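Local coordinates for MgGH51 (Meripilus giganteus, PDB 6ZPY), which probably hydrolyses alpha-L-arabinofuranosides as a GH51 enzyme, releasing terminal non-reducing arabinofuranose units, at residues G19-D24 and F224-G229; T383-P388 and Q395-H400; V401-T406 and N438-T443; T424-E429 and A476-P481. All coordinates share one frame; numbering follows the deposited sequence.

Contact 1. Residues G19-D24 and F224-G229. With AHR (alpha-L-arabinofuranose), chain F.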
# COMPACT_ATOMS: atom_id res chain seq x y z
N GLY A 19 11.65 -2.66 -2.68
CA GLY A 19 10.62 -1.66 -2.37
C GLY A 19 9.24 -2.27 -2.29
O GLY A 19 9.13 -3.49 -2.13
N LEU A 20 8.26 -1.37 -2.36
CA LEU A 20 6.87 -1.76 -2.06
C LEU A 20 5.97 -1.60 -3.25
O LEU A 20 6.19 -0.68 -4.08
CB LEU A 20 6.32 -0.92 -0.91
CG LEU A 20 7.19 -0.82 0.32
CD1 LEU A 20 6.53 0.06 1.36
CD2 LEU A 20 7.46 -2.17 0.88
N MET A 21 4.97 -2.47 -3.31
CA MET A 21 3.89 -2.36 -4.32
C MET A 21 2.58 -2.05 -3.63
O MET A 21 2.15 -2.85 -2.79
CB MET A 21 3.79 -3.66 -5.11
CG MET A 21 2.75 -3.61 -6.20
SD MET A 21 1.12 -3.97 -5.69
CE MET A 21 0.17 -3.78 -7.18
N PHE A 22 1.97 -0.96 -4.00
CA PHE A 22 0.72 -0.50 -3.39
C PHE A 22 -0.36 -0.31 -4.43
O PHE A 22 -0.21 0.37 -5.44
CB PHE A 22 0.93 0.80 -2.63
CG PHE A 22 -0.28 1.14 -1.83
CD1 PHE A 22 -1.27 1.93 -2.35
CD2 PHE A 22 -0.46 0.60 -0.57
CE1 PHE A 22 -2.41 2.25 -1.64
CE2 PHE A 22 -1.61 0.91 0.14
CZ PHE A 22 -2.58 1.73 -0.38
N GLU A 23 -1.53 -0.80 -4.07
CA GLU A 23 -2.82 -0.36 -4.61
C GLU A 23 -3.79 -0.48 -3.44
O GLU A 23 -3.49 -1.22 -2.50
CB GLU A 23 -3.30 -1.20 -5.77
CG GLU A 23 -3.72 -2.57 -5.38
CD GLU A 23 -4.07 -3.50 -6.52
OE1 GLU A 23 -4.96 -3.17 -7.29
OE2 GLU A 23 -3.45 -4.52 -6.63
N ASP A 24 -4.95 0.10 -3.60
CA ASP A 24 -6.02 -0.08 -2.57
C ASP A 24 -6.72 -1.41 -2.87
O ASP A 24 -7.52 -1.51 -3.83
CB ASP A 24 -7.01 1.06 -2.61
CG ASP A 24 -7.73 1.22 -1.27
OD1 ASP A 24 -7.86 0.18 -0.57
OD2 ASP A 24 -8.03 2.39 -0.90
N PHE A 224 11.53 2.26 -2.85
CA PHE A 224 10.53 2.76 -3.79
C PHE A 224 9.16 2.29 -3.38
O PHE A 224 9.02 1.33 -2.61
CB PHE A 224 10.84 2.32 -5.24
CG PHE A 224 10.63 0.85 -5.46
CD1 PHE A 224 9.36 0.35 -5.67
CD2 PHE A 224 11.70 -0.02 -5.44
CE1 PHE A 224 9.16 -1.00 -5.84
CE2 PHE A 224 11.49 -1.37 -5.58
CZ PHE A 224 10.23 -1.87 -5.78
N PHE A 225 8.20 2.95 -4.00
CA PHE A 225 6.79 2.67 -3.79
C PHE A 225 6.12 2.73 -5.17
O PHE A 225 6.04 3.83 -5.76
CB PHE A 225 6.27 3.73 -2.83
CG PHE A 225 4.91 3.49 -2.26
CD1 PHE A 225 3.77 3.88 -2.93
CD2 PHE A 225 4.80 2.90 -1.01
CE1 PHE A 225 2.53 3.78 -2.32
CE2 PHE A 225 3.56 2.77 -0.42
CZ PHE A 225 2.42 3.20 -1.08
N ARG A 226 5.70 1.58 -5.63
CA ARG A 226 4.97 1.49 -6.91
C ARG A 226 3.51 1.76 -6.60
O ARG A 226 2.95 1.12 -5.70
CB ARG A 226 5.14 0.07 -7.46
CG ARG A 226 4.55 -0.15 -8.85
CD ARG A 226 4.30 -1.65 -9.10
NE ARG A 226 3.61 -1.80 -10.36
CZ ARG A 226 2.76 -2.76 -10.63
NH1 ARG A 226 2.62 -3.79 -9.80
NH2 ARG A 226 2.10 -2.74 -11.77
N PHE A 227 2.85 2.61 -7.35
CA PHE A 227 1.47 2.99 -7.04
C PHE A 227 0.91 3.71 -8.25
O PHE A 227 1.68 4.19 -9.11
CB PHE A 227 1.43 3.91 -5.82
CG PHE A 227 1.76 5.33 -6.14
CD1 PHE A 227 3.06 5.67 -6.49
CD2 PHE A 227 0.80 6.32 -6.13
CE1 PHE A 227 3.34 6.96 -6.90
CE2 PHE A 227 1.09 7.61 -6.50
CZ PHE A 227 2.37 7.93 -6.89
N PRO A 228 -0.41 3.89 -8.40
CA PRO A 228 -1.44 3.41 -7.50
C PRO A 228 -2.01 2.08 -7.86
O PRO A 228 -2.99 1.63 -7.27
CB PRO A 228 -2.46 4.52 -7.64
CG PRO A 228 -2.42 4.84 -9.12
CD PRO A 228 -0.94 4.82 -9.40
N GLY A 229 -1.38 1.36 -8.77
CA GLY A 229 -1.76 -0.03 -9.09
C GLY A 229 -0.96 -0.55 -10.27
O GLY A 229 -0.26 0.24 -10.88
O5 AHR F . -1.56 -7.97 -6.33
C5 AHR F . -2.93 -8.26 -6.81
C4 AHR F . -3.18 -8.18 -8.34
O4 AHR F . -2.27 -9.06 -9.07
C3 AHR F . -2.83 -6.85 -8.94
O3 AHR F . -3.77 -5.81 -8.81
C2 AHR F . -2.56 -7.21 -10.46
O2 AHR F . -1.78 -6.15 -11.04
C1 AHR F . -2.02 -8.65 -10.44
O1 AHR F . -3.02 -9.34 -11.25
O HOH W 1 -5.01 2.32 -5.55
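Two neighbouring strands of the parallel barrel sheet, 20-21 and 224-227, meet here, with Leu20 paired to Phe225 and Met21 to Arg226. Three backbone hydrogen bonds join them: Leu20 N to Phe224 O (2.8 Å), Arg226 N to Leu20 O, almost straight at 176°, and Phe22 N to Arg226 O (2.9 Å). Ahead of these pairs Gly19 lies over one face of the Phe224 ring, its CA 3.5 Å from the ring centroid in a CH-pi contact; a CB at this position would run into the ring. Phe22 and Phe225 each carry CG anti to the backbone N (chi1 -171° and -168°), which sets the two side chains alongside one another. Their rings are nearly parallel but slid apart, and the close approach is Phe22 CB to Phe225 CZ, 3.2 Å. These are the first two strands of the (beta/alpha)8 barrel of the GH51 family, whose active site lies at the C-terminal ends of the strands. On the sheet face away from Leu20 and Phe225, Met21 CE touches Arg226 NH1 at 3.6 Å, while the extended arginine forms salt bridges with Glu347 and Glu429. Beyond the strands, a water links Asp24 N to the O of Pro228, a residue preceded by a cis peptide bond. Glu23, its OE1 held by Asn232 N and Trp261 NE1, accepts a hydrogen bond at OE2 from O3 of the bound arabinofuranose (2.6 Å).

Contact 2. Residues T383-P388 and Q395-H400. With NAG (2-acetamido-2-deoxy-beta-D-glucopyranose), chain B; NAG (2-acetamido-2-deoxy-beta-D-glucopyranose), chain C.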
# COMPACT_ATOMS: atom_id res chain seq x y z
N THR A 383 3.62 -5.42 -20.73
CA THR A 383 3.44 -6.67 -21.49
C THR A 383 4.52 -7.66 -21.07
O THR A 383 5.52 -7.27 -20.43
CB THR A 383 3.40 -6.38 -22.98
OG1 THR A 383 4.36 -5.38 -23.27
CG2 THR A 383 2.05 -5.94 -23.45
N ASN A 384 4.37 -8.91 -21.47
CA ASN A 384 5.45 -9.90 -21.33
C ASN A 384 6.68 -9.41 -22.08
O ASN A 384 6.52 -8.81 -23.18
CB ASN A 384 5.01 -11.26 -21.83
CG ASN A 384 3.84 -11.80 -21.06
OD1 ASN A 384 3.77 -11.62 -19.82
ND2 ASN A 384 2.95 -12.43 -21.79
N ALA A 385 7.85 -9.60 -21.50
CA ALA A 385 9.08 -9.04 -22.07
C ALA A 385 9.21 -9.52 -23.53
O ALA A 385 9.18 -10.71 -23.74
CB ALA A 385 10.23 -9.45 -21.22
N TRP A 386 9.30 -8.59 -24.46
CA TRP A 386 9.69 -8.81 -25.88
C TRP A 386 8.60 -9.48 -26.71
O TRP A 386 8.88 -9.78 -27.87
CB TRP A 386 11.03 -9.57 -25.98
CG TRP A 386 12.06 -8.99 -25.08
CD1 TRP A 386 12.60 -9.56 -23.96
CD2 TRP A 386 12.56 -7.64 -25.13
NE1 TRP A 386 13.42 -8.65 -23.35
CE2 TRP A 386 13.43 -7.48 -24.04
CE3 TRP A 386 12.40 -6.56 -26.02
CZ2 TRP A 386 14.10 -6.28 -23.79
CZ3 TRP A 386 13.05 -5.38 -25.77
CH2 TRP A 386 13.88 -5.23 -24.67
N ASN A 387 7.43 -9.73 -26.14
CA ASN A 387 6.32 -10.34 -26.90
C ASN A 387 5.01 -9.74 -26.38
O ASN A 387 4.55 -10.14 -25.29
CB ASN A 387 6.36 -11.86 -26.80
CG ASN A 387 5.35 -12.48 -27.74
OD1 ASN A 387 4.63 -11.73 -28.41
ND2 ASN A 387 5.31 -13.80 -27.74
N PRO A 388 4.40 -8.76 -27.06
CA PRO A 388 4.79 -8.32 -28.41
C PRO A 388 6.01 -7.40 -28.43
O PRO A 388 6.42 -6.83 -27.46
CB PRO A 388 3.55 -7.53 -28.87
CG PRO A 388 3.00 -6.95 -27.57
CD PRO A 388 3.18 -8.10 -26.60
N GLN A 395 12.98 0.52 -22.22
CA GLN A 395 14.18 0.50 -21.34
C GLN A 395 13.97 -0.45 -20.16
O GLN A 395 14.95 -0.87 -19.57
CB GLN A 395 14.55 1.90 -20.88
CG GLN A 395 14.99 2.74 -22.06
CD GLN A 395 15.68 3.93 -21.47
OE1 GLN A 395 15.05 4.87 -21.00
NE2 GLN A 395 17.00 3.88 -21.47
N SER A 396 12.72 -0.69 -19.79
CA SER A 396 12.38 -1.55 -18.63
C SER A 396 11.08 -2.28 -18.88
O SER A 396 10.21 -1.77 -19.54
CB SER A 396 12.25 -0.72 -17.37
OG SER A 396 13.46 -0.13 -16.98
N TYR A 397 10.97 -3.44 -18.25
CA TYR A 397 9.74 -4.24 -18.18
C TYR A 397 9.44 -4.53 -16.72
O TYR A 397 10.35 -4.73 -15.94
CB TYR A 397 9.94 -5.57 -18.88
CG TYR A 397 9.63 -5.53 -20.35
CD1 TYR A 397 8.32 -5.51 -20.78
CD2 TYR A 397 10.63 -5.49 -21.33
CE1 TYR A 397 7.99 -5.53 -22.11
CE2 TYR A 397 10.31 -5.49 -22.67
CZ TYR A 397 8.99 -5.50 -23.06
OH TYR A 397 8.69 -5.51 -24.39
N ASP A 398 8.16 -4.56 -16.43
CA ASP A 398 7.63 -4.97 -15.11
C ASP A 398 7.17 -6.42 -15.26
O ASP A 398 6.28 -6.70 -16.09
CB ASP A 398 6.48 -4.06 -14.65
CG ASP A 398 5.92 -4.48 -13.31
OD1 ASP A 398 6.49 -5.43 -12.73
OD2 ASP A 398 4.90 -3.87 -12.88
N VAL A 399 7.79 -7.29 -14.51
CA VAL A 399 7.54 -8.74 -14.53
C VAL A 399 6.81 -9.11 -13.24
O VAL A 399 7.31 -8.79 -12.16
CB VAL A 399 8.86 -9.52 -14.69
CG1 VAL A 399 8.61 -11.02 -14.77
CG2 VAL A 399 9.70 -9.02 -15.88
N HIS A 400 5.69 -9.79 -13.39
CA HIS A 400 4.90 -10.26 -12.23
C HIS A 400 4.86 -11.77 -12.22
O HIS A 400 4.65 -12.38 -13.28
CB HIS A 400 3.44 -9.79 -12.32
CG HIS A 400 3.26 -8.33 -12.35
ND1 HIS A 400 2.03 -7.71 -12.57
CD2 HIS A 400 4.15 -7.33 -12.24
CE1 HIS A 400 2.19 -6.40 -12.56
NE2 HIS A 400 3.48 -6.14 -12.35
C1 NAG B . 17.66 -7.96 -25.10
C2 NAG B . 17.03 -7.44 -26.41
C3 NAG B . 15.75 -8.12 -26.71
C4 NAG B . 15.92 -9.59 -26.69
C5 NAG B . 16.55 -10.04 -25.37
C6 NAG B . 16.83 -11.54 -25.45
C7 NAG B . 17.58 -5.05 -26.87
C8 NAG B . 17.23 -3.67 -26.47
N2 NAG B . 16.77 -6.00 -26.39
O3 NAG B . 15.38 -7.67 -28.01
O4 NAG B . 14.70 -10.33 -26.71
O5 NAG B . 17.80 -9.36 -25.16
O6 NAG B . 17.49 -11.89 -26.71
O7 NAG B . 18.59 -5.26 -27.46
C1 NAG C . 14.28 -10.73 -28.02
C2 NAG C . 13.36 -11.90 -27.77
C3 NAG C . 12.78 -12.44 -29.09
C4 NAG C . 12.13 -11.27 -29.84
C5 NAG C . 13.07 -10.03 -29.95
C6 NAG C . 12.34 -8.78 -30.51
C7 NAG C . 13.75 -13.48 -25.94
C8 NAG C . 14.60 -14.62 -25.48
N2 NAG C . 14.08 -12.97 -27.15
O3 NAG C . 11.89 -13.53 -28.67
O4 NAG C . 11.61 -11.61 -31.16
O5 NAG C . 13.56 -9.65 -28.67
O6 NAG C . 13.11 -7.59 -30.33
O7 NAG C . 12.90 -13.05 -25.21
O HOH W 2 6.28 -6.64 -24.76
O HOH W 3 6.85 -8.26 -18.26
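The Tyr397 ring carries Ala385 CA over the centre of one face, 3.6 Å from the ring centroid in a CH-pi contact, and has Thr383 OG1 at its edge, in the ring plane. Its CE2 edge in turn points at the face of Trp386 in a T-shaped stack, with Tyr397 CE2 3.9 Å from Trp386 CE2 and the planes at 71°. The opposite face of the indole is covered by the first sugar of a chitobiose-type glycan: C3 of the chain B N-acetylglucosamine stands 3.5 Å above the Trp386 plane, and the chain C sugar touches Trp386 CB. Trp386 carries CG anti to its carbonyl carbon (chi1 -48°), which sets the indole between Tyr397 and the sugar. Ala385 and Trp386 are the two central residues of a type II turn from Asn384 to Asn387. The turn directs Trp386 N at Tyr397 OH, giving a hydrogen bond of 3.1 Å. On the five-membered ring, NE1 is hydrogen-bonded to Tyr425 OH, which helps to fix the rotation of the indole. One water takes protons from Thr383 OG1 and Tyr397 OH and gives its own to Asn384 O and Pro388 O. A second water joins Thr383 O to Asp398 O, at 2.7 Å from each. The phenol therefore accepts from the turn and donates to the water, which ties the loop after strand 378-381 to the start of strand 396-403 through its hydroxyl as well as its ring.

Contact 3. Residues V401-T406 and N438-T443. With AHR (alpha-L-arabinofuranose), chain F.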
# COMPACT_ATOMS: atom_id res chain seq x y z
N VAL A 401 4.95 -12.37 -11.03
CA VAL A 401 4.76 -13.81 -10.90
C VAL A 401 4.18 -14.15 -9.54
O VAL A 401 4.69 -13.74 -8.52
CB VAL A 401 6.03 -14.62 -11.20
CG1 VAL A 401 7.14 -14.34 -10.21
CG2 VAL A 401 5.71 -16.10 -11.22
N TYR A 402 3.11 -14.92 -9.61
CA TYR A 402 2.45 -15.56 -8.46
C TYR A 402 2.57 -17.06 -8.65
O TYR A 402 2.15 -17.55 -9.70
CB TYR A 402 1.02 -15.08 -8.38
CG TYR A 402 0.90 -13.61 -8.10
CD1 TYR A 402 1.17 -13.07 -6.87
CD2 TYR A 402 0.55 -12.74 -9.11
CE1 TYR A 402 1.00 -11.72 -6.61
CE2 TYR A 402 0.44 -11.38 -8.89
CZ TYR A 402 0.63 -10.87 -7.63
OH TYR A 402 0.49 -9.55 -7.39
N GLN A 403 3.23 -17.73 -7.72
CA GLN A 403 3.62 -19.13 -7.94
C GLN A 403 3.71 -19.85 -6.60
O GLN A 403 3.38 -19.27 -5.56
CB GLN A 403 4.90 -19.17 -8.77
CG GLN A 403 4.68 -19.60 -10.21
CD GLN A 403 4.17 -21.02 -10.37
OE1 GLN A 403 4.17 -21.84 -9.45
NE2 GLN A 403 3.82 -21.35 -11.61
N THR A 404 4.17 -21.05 -6.62
CA THR A 404 4.31 -21.89 -5.41
C THR A 404 5.64 -21.53 -4.77
O THR A 404 6.56 -21.05 -5.43
CB THR A 404 4.28 -23.38 -5.73
OG1 THR A 404 5.44 -23.68 -6.53
CG2 THR A 404 3.00 -23.81 -6.41
N PRO A 405 5.80 -21.82 -3.47
CA PRO A 405 7.08 -21.61 -2.82
C PRO A 405 8.21 -22.34 -3.57
O PRO A 405 9.30 -21.79 -3.74
CB PRO A 405 6.85 -22.17 -1.40
CG PRO A 405 5.37 -21.91 -1.18
CD PRO A 405 4.71 -22.13 -2.52
N THR A 406 7.91 -23.54 -4.00
CA THR A 406 8.88 -24.39 -4.69
C THR A 406 9.32 -23.72 -5.99
O THR A 406 10.51 -23.74 -6.32
CB THR A 406 8.33 -25.80 -4.86
OG1 THR A 406 8.20 -26.32 -3.54
CG2 THR A 406 9.26 -26.66 -5.69
N ASN A 438 -1.56 -26.68 -9.45
CA ASN A 438 -2.72 -26.95 -10.34
C ASN A 438 -3.81 -25.89 -10.15
O ASN A 438 -4.72 -25.87 -10.96
CB ASN A 438 -3.31 -28.34 -10.08
CG ASN A 438 -2.29 -29.45 -10.11
OD1 ASN A 438 -1.55 -29.57 -11.10
ND2 ASN A 438 -2.29 -30.32 -9.10
N ASP A 439 -3.75 -25.04 -9.13
CA ASP A 439 -4.87 -24.10 -8.84
C ASP A 439 -4.33 -22.97 -7.97
O ASP A 439 -4.69 -22.89 -6.81
CB ASP A 439 -6.04 -24.84 -8.18
CG ASP A 439 -7.31 -24.01 -8.02
OD1 ASP A 439 -7.39 -22.90 -8.64
OD2 ASP A 439 -8.23 -24.49 -7.30
N LEU A 440 -3.41 -22.18 -8.53
CA LEU A 440 -2.65 -21.19 -7.75
C LEU A 440 -3.57 -20.14 -7.13
O LEU A 440 -3.26 -19.67 -6.05
CB LEU A 440 -1.68 -20.49 -8.69
CG LEU A 440 -0.47 -21.31 -9.12
CD1 LEU A 440 0.27 -20.56 -10.23
CD2 LEU A 440 0.44 -21.59 -7.91
N PHE A 441 -4.63 -19.77 -7.83
CA PHE A 441 -5.52 -18.67 -7.44
C PHE A 441 -6.81 -19.22 -6.82
O PHE A 441 -7.81 -18.49 -6.82
CB PHE A 441 -5.77 -17.78 -8.65
CG PHE A 441 -4.50 -17.27 -9.26
CD1 PHE A 441 -3.82 -16.20 -8.71
CD2 PHE A 441 -3.99 -17.84 -10.41
CE1 PHE A 441 -2.66 -15.75 -9.29
CE2 PHE A 441 -2.81 -17.39 -10.97
CZ PHE A 441 -2.16 -16.34 -10.42
N GLY A 442 -6.73 -20.41 -6.24
CA GLY A 442 -7.85 -21.13 -5.63
C GLY A 442 -8.09 -20.70 -4.19
O GLY A 442 -7.59 -19.68 -3.71
N THR A 443 -8.82 -21.56 -3.53
CA THR A 443 -9.20 -21.35 -2.12
C THR A 443 -8.13 -21.90 -1.19
O THR A 443 -7.31 -22.74 -1.57
CB THR A 443 -10.54 -22.06 -1.85
OG1 THR A 443 -10.28 -23.46 -2.01
CG2 THR A 443 -11.64 -21.63 -2.80
O5 AHR F . -1.56 -7.97 -6.33
C5 AHR F . -2.93 -8.26 -6.81
C4 AHR F . -3.18 -8.18 -8.34
O4 AHR F . -2.27 -9.06 -9.07
C3 AHR F . -2.83 -6.85 -8.94
O3 AHR F . -3.77 -5.81 -8.81
C2 AHR F . -2.56 -7.21 -10.46
O2 AHR F . -1.78 -6.15 -11.04
C1 AHR F . -2.02 -8.65 -10.44
O1 AHR F . -3.02 -9.34 -11.25
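A small, mainly apolar contact sets Leu440 and Phe441, from the loop after strand 424-432, against the last residues of strand 396-403 and the residue that caps helix 405-410. Leu440 and Phe441 occupy the two middle positions of a type I turn from Asp439 to Gly442. The two methyls of Leu440 divide the work: CD1 lies 3.6 Å from Tyr402 O and 3.9 Å from Gln403 NE2, while CD2 meets Thr404 CG2 at 3.7 Å, the two side chains crossing at about a right angle. Phe441 brings its CE1 corner to Tyr402 CB (3.8 Å). Gln403 is bent at chi2 (-64°), which curls its amide back over its own backbone, where OE1 accepts a hydrogen bond from Thr404 N at 2.9 Å. With an alanine here, Thr404 N would probably lose this acceptor, and the Leu440 CD1 methyl the amide it packs on. Thr404 is the N-cap of the helix, its OG1 capping Trp407 N. The Tyr402 ring reaches into the active site, where its OH accepts from O5 of the arabinofuranose (2.8 Å) and is also hydrogen-bonded to Glu429 OE1. Phe441 packs on Ile433 as well, Tyr402 meets the ring of Trp491, Pro405 rests on helix 454-469, and the backbones of Val401 and Gln403 pair with strand 424-432.

Contact 4. Residues T424-E429 and A476-P481. With AHR (alpha-L-arabinofuranose), chain F.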
# COMPACT_ATOMS: atom_id res chain seq x y z
N THR A 424 16.35 -2.96 -18.23
CA THR A 424 16.28 -3.36 -16.82
C THR A 424 14.89 -3.91 -16.52
O THR A 424 13.91 -3.65 -17.23
CB THR A 424 16.67 -2.21 -15.91
OG1 THR A 424 15.81 -1.13 -16.19
CG2 THR A 424 18.13 -1.83 -16.12
N TYR A 425 14.83 -4.69 -15.45
CA TYR A 425 13.63 -5.45 -15.09
C TYR A 425 13.22 -5.09 -13.67
O TYR A 425 14.05 -5.01 -12.76
CB TYR A 425 13.88 -6.94 -15.27
CG TYR A 425 14.17 -7.27 -16.70
CD1 TYR A 425 13.12 -7.48 -17.56
CD2 TYR A 425 15.44 -7.19 -17.23
CE1 TYR A 425 13.34 -7.71 -18.91
CE2 TYR A 425 15.67 -7.42 -18.57
CZ TYR A 425 14.62 -7.70 -19.41
OH TYR A 425 14.83 -7.92 -20.74
N PHE A 426 11.93 -4.90 -13.55
CA PHE A 426 11.24 -4.57 -12.29
C PHE A 426 10.40 -5.79 -11.97
O PHE A 426 9.49 -6.10 -12.76
CB PHE A 426 10.40 -3.34 -12.52
CG PHE A 426 9.47 -2.93 -11.40
CD1 PHE A 426 9.76 -3.20 -10.09
CD2 PHE A 426 8.34 -2.20 -11.67
CE1 PHE A 426 8.95 -2.72 -9.06
CE2 PHE A 426 7.53 -1.72 -10.68
CZ PHE A 426 7.85 -1.98 -9.36
N GLU A 427 10.68 -6.47 -10.86
CA GLU A 427 9.79 -7.58 -10.46
C GLU A 427 8.69 -6.92 -9.61
O GLU A 427 8.79 -6.92 -8.38
CB GLU A 427 10.54 -8.63 -9.69
CG GLU A 427 9.77 -9.93 -9.65
CD GLU A 427 9.95 -10.83 -10.84
OE1 GLU A 427 10.83 -10.55 -11.69
OE2 GLU A 427 9.26 -11.88 -10.91
N GLY A 428 7.70 -6.33 -10.25
CA GLY A 428 6.86 -5.35 -9.56
C GLY A 428 5.78 -6.01 -8.74
O GLY A 428 5.17 -5.30 -7.92
N GLU A 429 5.51 -7.27 -8.98
CA GLU A 429 4.63 -8.09 -8.14
C GLU A 429 5.16 -9.50 -8.12
O GLU A 429 5.33 -10.11 -9.17
CB GLU A 429 3.21 -8.15 -8.73
CG GLU A 429 2.52 -6.82 -8.81
CD GLU A 429 1.16 -6.86 -9.45
OE1 GLU A 429 0.50 -7.94 -9.42
OE2 GLU A 429 0.76 -5.82 -9.98
N ALA A 476 14.63 -3.33 -9.41
CA ALA A 476 13.57 -3.08 -8.41
C ALA A 476 12.75 -4.34 -8.29
O ALA A 476 12.55 -5.06 -9.28
CB ALA A 476 12.71 -1.90 -8.84
N ALA A 477 12.22 -4.58 -7.08
CA ALA A 477 11.45 -5.81 -6.83
C ALA A 477 10.56 -5.55 -5.64
O ALA A 477 11.03 -4.98 -4.65
CB ALA A 477 12.35 -6.96 -6.53
N SER A 478 9.29 -5.91 -5.77
CA SER A 478 8.31 -5.70 -4.69
C SER A 478 7.35 -6.88 -4.61
O SER A 478 6.75 -7.30 -5.63
CB SER A 478 7.58 -4.40 -4.89
OG SER A 478 7.18 -4.19 -6.23
N TYR A 479 7.15 -7.36 -3.38
CA TYR A 479 6.11 -8.37 -3.10
C TYR A 479 4.74 -7.74 -3.35
O TYR A 479 4.56 -6.52 -3.14
CB TYR A 479 6.22 -8.75 -1.63
CG TYR A 479 5.34 -9.87 -1.15
CD1 TYR A 479 4.02 -9.65 -0.77
CD2 TYR A 479 5.83 -11.13 -0.95
CE1 TYR A 479 3.23 -10.68 -0.30
CE2 TYR A 479 5.07 -12.16 -0.42
CZ TYR A 479 3.75 -11.92 -0.08
OH TYR A 479 2.95 -12.92 0.40
N ALA A 480 3.76 -8.55 -3.66
CA ALA A 480 2.39 -8.04 -3.71
C ALA A 480 1.40 -9.11 -3.32
O ALA A 480 1.60 -10.27 -3.64
CB ALA A 480 2.05 -7.54 -5.08
N PRO A 481 0.23 -8.71 -2.74
CA PRO A 481 -0.04 -7.37 -2.24
C PRO A 481 0.67 -7.07 -0.93
O PRO A 481 1.09 -7.98 -0.19
CB PRO A 481 -1.56 -7.34 -1.99
CG PRO A 481 -2.08 -8.55 -2.74
CD PRO A 481 -0.96 -9.57 -2.68
O5 AHR F . -1.56 -7.97 -6.33
C5 AHR F . -2.93 -8.26 -6.81
C4 AHR F . -3.18 -8.18 -8.34
O4 AHR F . -2.27 -9.06 -9.07
C3 AHR F . -2.83 -6.85 -8.94
O3 AHR F . -3.77 -5.81 -8.81
C2 AHR F . -2.56 -7.21 -10.46
O2 AHR F . -1.78 -6.15 -11.04
C1 AHR F . -2.02 -8.65 -10.44
O1 AHR F . -3.02 -9.34 -11.25
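Ala476, on a strand that runs parallel to 424-428 with the two axes 10° apart, gives its O to Glu427 N in a hydrogen bond of 2.8 Å. The same O lies in the plane of the Phe426 ring at its edge, and Ala476 CB touches Phe426 CD1 at 3.5 Å. Phe426 reaches this methyl with CG anti to the backbone N (chi1 172°). Ala477 turns to the other face, where its CB packs on Glu427 CB (4.0 Å). Ser478 then bonds twice. Its N donates to Glu427 O at 2.8 Å, and its OG donates to Gly428 O (2.9 Å) from above the carbonyl plane, so this second bond misses the lone-pair direction. Beyond the strand, Ala480 CB lies against Glu429 CG (3.8 Å), and Pro481, after a cis peptide, places CG 3.7 Å from O5 of the arabinofuranose. Glu429 OE2, on the carboxylate that also faces Arg226, accepts from O2 of that sugar (2.8 Å). Its place at the end of the seventh barrel strand is consistent with that of the nucleophile in this family. Replacing it by an alanine would probably leave Arg226 without one of its carboxylate mates and the sugar O2 without this acceptor. Strand 424-432 runs between 396-403 and 474-479, helix 454-469 covers the Glu427 and Ala477 face, and the Phe426 ring meets Phe224 of strand 224-227.

How the contacts relate
All four contacts reach the eight-stranded parallel barrel sheet. Contacts 1 and 4, with centres about 10 Å apart, meet where the barrel closes: Gly19 N approaches Ala477 O at 3.1 Å, probably as a hydrogen bond, and Arg226 NH1 forms a salt bridge to Glu429 OE2 (2.8 Å). Contacts 2 and 3 follow one another along strand 396-403, the first near its start and the second at its end. Both join contact 4, probably by hydrogen bonds: contact 2 from Val399 N to Phe426 O (2.7 Å), contact 3 between Tyr402 OH and Glu429 OE1 (2.6 Å). Contacts 1, 3 and 4 converge on the arabinofuranose, whereas the loop side of contact 2 packs against a glycan.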